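Local coordinates for lipoprotein (Paraburkholderia phytofirmans, PDB 5T11) that forms a dodecameric periplasmic assembly and, as the PelC lipoprotein, guides Pel polysaccharide export across the outer membrane, at the interface of chains A and B. Residues are numbered along the deposited sequence; one frame, centred on the assembly and turned at random. Chains: chain A/B, Uncharacterized protein.

The interface of chains A and B. Residues chain A 10, 114-116, 125, 128-130; chain B 45, 48-49.
The methyls of A:Val125 and the aliphatic stem of B:Arg48 form the apolar centre of this contact, a worked example of a helix end docking on the face of a β-sheet. The arginine comes from helix 35-49 of one subunit and runs extended from CG to NE, crossing the valine at about a right angle. Methyl CG1 of A:Val125 packs over one guanidinium face, toward its rim, 3.7 Å from NE of B:Arg48, while CG2 meets the terminal NH2. The aliphatic stem passes over A:Ser128, where CB of the serine lies 4.1 Å from CD of B:Arg48. A little further along the helix, CG2 of A:Thr10 rests against the backbone of B:Ala49.

Next to this packing, the well-buried B:Asn45 brings the polar contacts, its amide lying over the two strands 109-119 and 125-134. Its ND2 donates a hydrogen bond of 3.1 Å to the hydroxyl OG1 of A:Thr130, which lies 11° out of the amide plane; OG1 stands anti to its own carbonyl carbon (chi1 -59°), which turns the hydroxyl toward the amide. A weak, longer bond runs from the same nitrogen to the carbonyl O of A:Phe115. A:Thr10 is braced by its own chain, OG1 accepting from N of A:Ser128. At the rim, OG of A:Ser128 also holds a water at 2.6 Å, and this water bridges to the backbone O of B:Asn45. OE2 of A:Glu116 stays 4.6 Å from NH1 of B:Arg48, so any attraction would be electrostatic at a distance. Together these contacts join the helix of one subunit to the sheet of its neighbour, helping to hold the PelC dodecamer together.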
loop_
_atom_site.group_PDB
_atom_site.type_symbol
_atom_site.label_atom_id
_atom_site.label_comp_id
_atom_site.label_asym_id
_atom_site.label_seq_id
_atom_site.Cartn_x
_atom_site.Cartn_y
_atom_site.Cartn_z
ATOM N N THR A 10 -33.595 -27.040 23.845
ATOM C CA THR A 10 -34.921 -27.630 23.928
ATOM C C THR A 10 -34.886 -28.833 24.864
ATOM O O THR A 10 -33.835 -29.221 25.384
ATOM C CB THR A 10 -35.433 -28.047 22.546
ATOM O OG1 THR A 10 -34.690 -29.179 22.064
ATOM C CG2 THR A 10 -35.322 -26.904 21.559
ATOM N N THR A 114 -25.023 -23.425 16.442
ATOM C CA THR A 114 -26.295 -24.118 16.604
ATOM C C THR A 114 -26.068 -25.617 16.408
ATOM O O THR A 114 -25.240 -26.025 15.585
ATOM C CB THR A 114 -27.343 -23.583 15.600
ATOM O OG1 THR A 114 -26.798 -23.611 14.267
ATOM C CG2 THR A 114 -27.733 -22.134 15.948
ATOM N N PHE A 115 -26.785 -26.441 17.177
ATOM C CA PHE A 115 -26.722 -27.894 17.045
ATOM C C PHE A 115 -28.125 -28.473 16.915
ATOM O O PHE A 115 -29.084 -27.926 17.463
ATOM C CB PHE A 115 -26.015 -28.539 18.249
ATOM C CG PHE A 115 -24.518 -28.347 18.254
ATOM C CD1 PHE A 115 -23.703 -29.141 17.451
ATOM C CD2 PHE A 115 -23.930 -27.381 19.063
ATOM C CE1 PHE A 115 -22.329 -28.980 17.449
ATOM C CE2 PHE A 115 -22.551 -27.211 19.067
ATOM C CZ PHE A 115 -21.749 -28.011 18.259
ATOM N N GLU A 116 -28.243 -29.586 16.184
ATOM C CA GLU A 116 -29.485 -30.357 16.138
ATOM C C GLU A 116 -29.160 -31.833 16.318
ATOM O O GLU A 116 -28.150 -32.313 15.800
ATOM C CB GLU A 116 -30.251 -30.177 14.812
ATOM C CG GLU A 116 -30.585 -28.746 14.432
ATOM C CD GLU A 116 -29.432 -28.060 13.706
ATOM O OE1 GLU A 116 -28.585 -28.777 13.117
ATOM O OE2 GLU A 116 -29.367 -26.808 13.735
ATOM N N VAL A 125 -35.824 -34.028 14.244
ATOM C CA VAL A 125 -35.011 -33.374 15.260
ATOM C C VAL A 125 -35.638 -33.643 16.624
ATOM O O VAL A 125 -36.793 -33.287 16.879
ATOM C CB VAL A 125 -34.898 -31.871 14.985
ATOM C CG1 VAL A 125 -33.831 -31.235 15.885
ATOM C CG2 VAL A 125 -34.584 -31.634 13.519
ATOM N N SER A 128 -32.385 -29.680 20.062
ATOM C CA SER A 128 -31.590 -28.669 19.377
ATOM C C SER A 128 -31.229 -27.574 20.369
ATOM O O SER A 128 -31.898 -27.388 21.392
ATOM C CB SER A 128 -32.340 -28.098 18.172
ATOM O OG SER A 128 -33.557 -27.494 18.572
ATOM N N ALA A 129 -30.162 -26.842 20.053
ATOM C CA ALA A 129 -29.640 -25.836 20.964
ATOM C C ALA A 129 -28.858 -24.785 20.190
ATOM O O ALA A 129 -28.252 -25.071 19.149
ATOM C CB ALA A 129 -28.724 -26.441 22.036
ATOM N N THR A 130 -28.858 -23.575 20.739
ATOM C CA THR A 130 -28.086 -22.459 20.220
ATOM C C THR A 130 -27.249 -21.892 21.349
ATOM O O THR A 130 -27.745 -21.723 22.469
ATOM C CB THR A 130 -28.986 -21.368 19.651
ATOM O OG1 THR A 130 -29.794 -21.922 18.608
ATOM C CG2 THR A 130 -28.136 -20.196 19.094
ATOM N N ASN B 45 -33.858 -23.030 15.139
ATOM C CA ASN B 45 -33.729 -23.443 16.535
ATOM C C ASN B 45 -34.653 -22.631 17.443
ATOM O O ASN B 45 -35.211 -23.172 18.404
ATOM C CB ASN B 45 -32.276 -23.338 16.998
ATOM C CG ASN B 45 -31.481 -24.623 16.737
ATOM O OD1 ASN B 45 -31.908 -25.495 15.969
ATOM N ND2 ASN B 45 -30.322 -24.749 17.388
ATOM N N ARG B 48 -38.071 -23.949 17.309
ATOM C CA ARG B 48 -38.089 -25.196 18.071
ATOM C C ARG B 48 -38.055 -24.928 19.567
ATOM O O ARG B 48 -38.772 -25.580 20.333
ATOM C CB ARG B 48 -36.908 -26.084 17.687
ATOM C CG ARG B 48 -37.067 -26.818 16.389
ATOM C CD ARG B 48 -35.923 -27.810 16.227
ATOM N NE ARG B 48 -35.747 -28.189 14.836
ATOM C CZ ARG B 48 -34.764 -27.758 14.062
ATOM N NH1 ARG B 48 -33.841 -26.943 14.557
ATOM N NH2 ARG B 48 -34.699 -28.168 12.800
ATOM N N ALA B 49 -37.202 -23.993 19.997
ATOM C CA ALA B 49 -37.190 -23.580 21.394
ATOM C C ALA B 49 -38.565 -23.102 21.841
ATOM O O ALA B 49 -38.940 -23.295 23.000
ATOM C CB ALA B 49 -36.148 -22.482 21.608
HETATM O O HOH W 1 -33.499 -25.057 19.609
#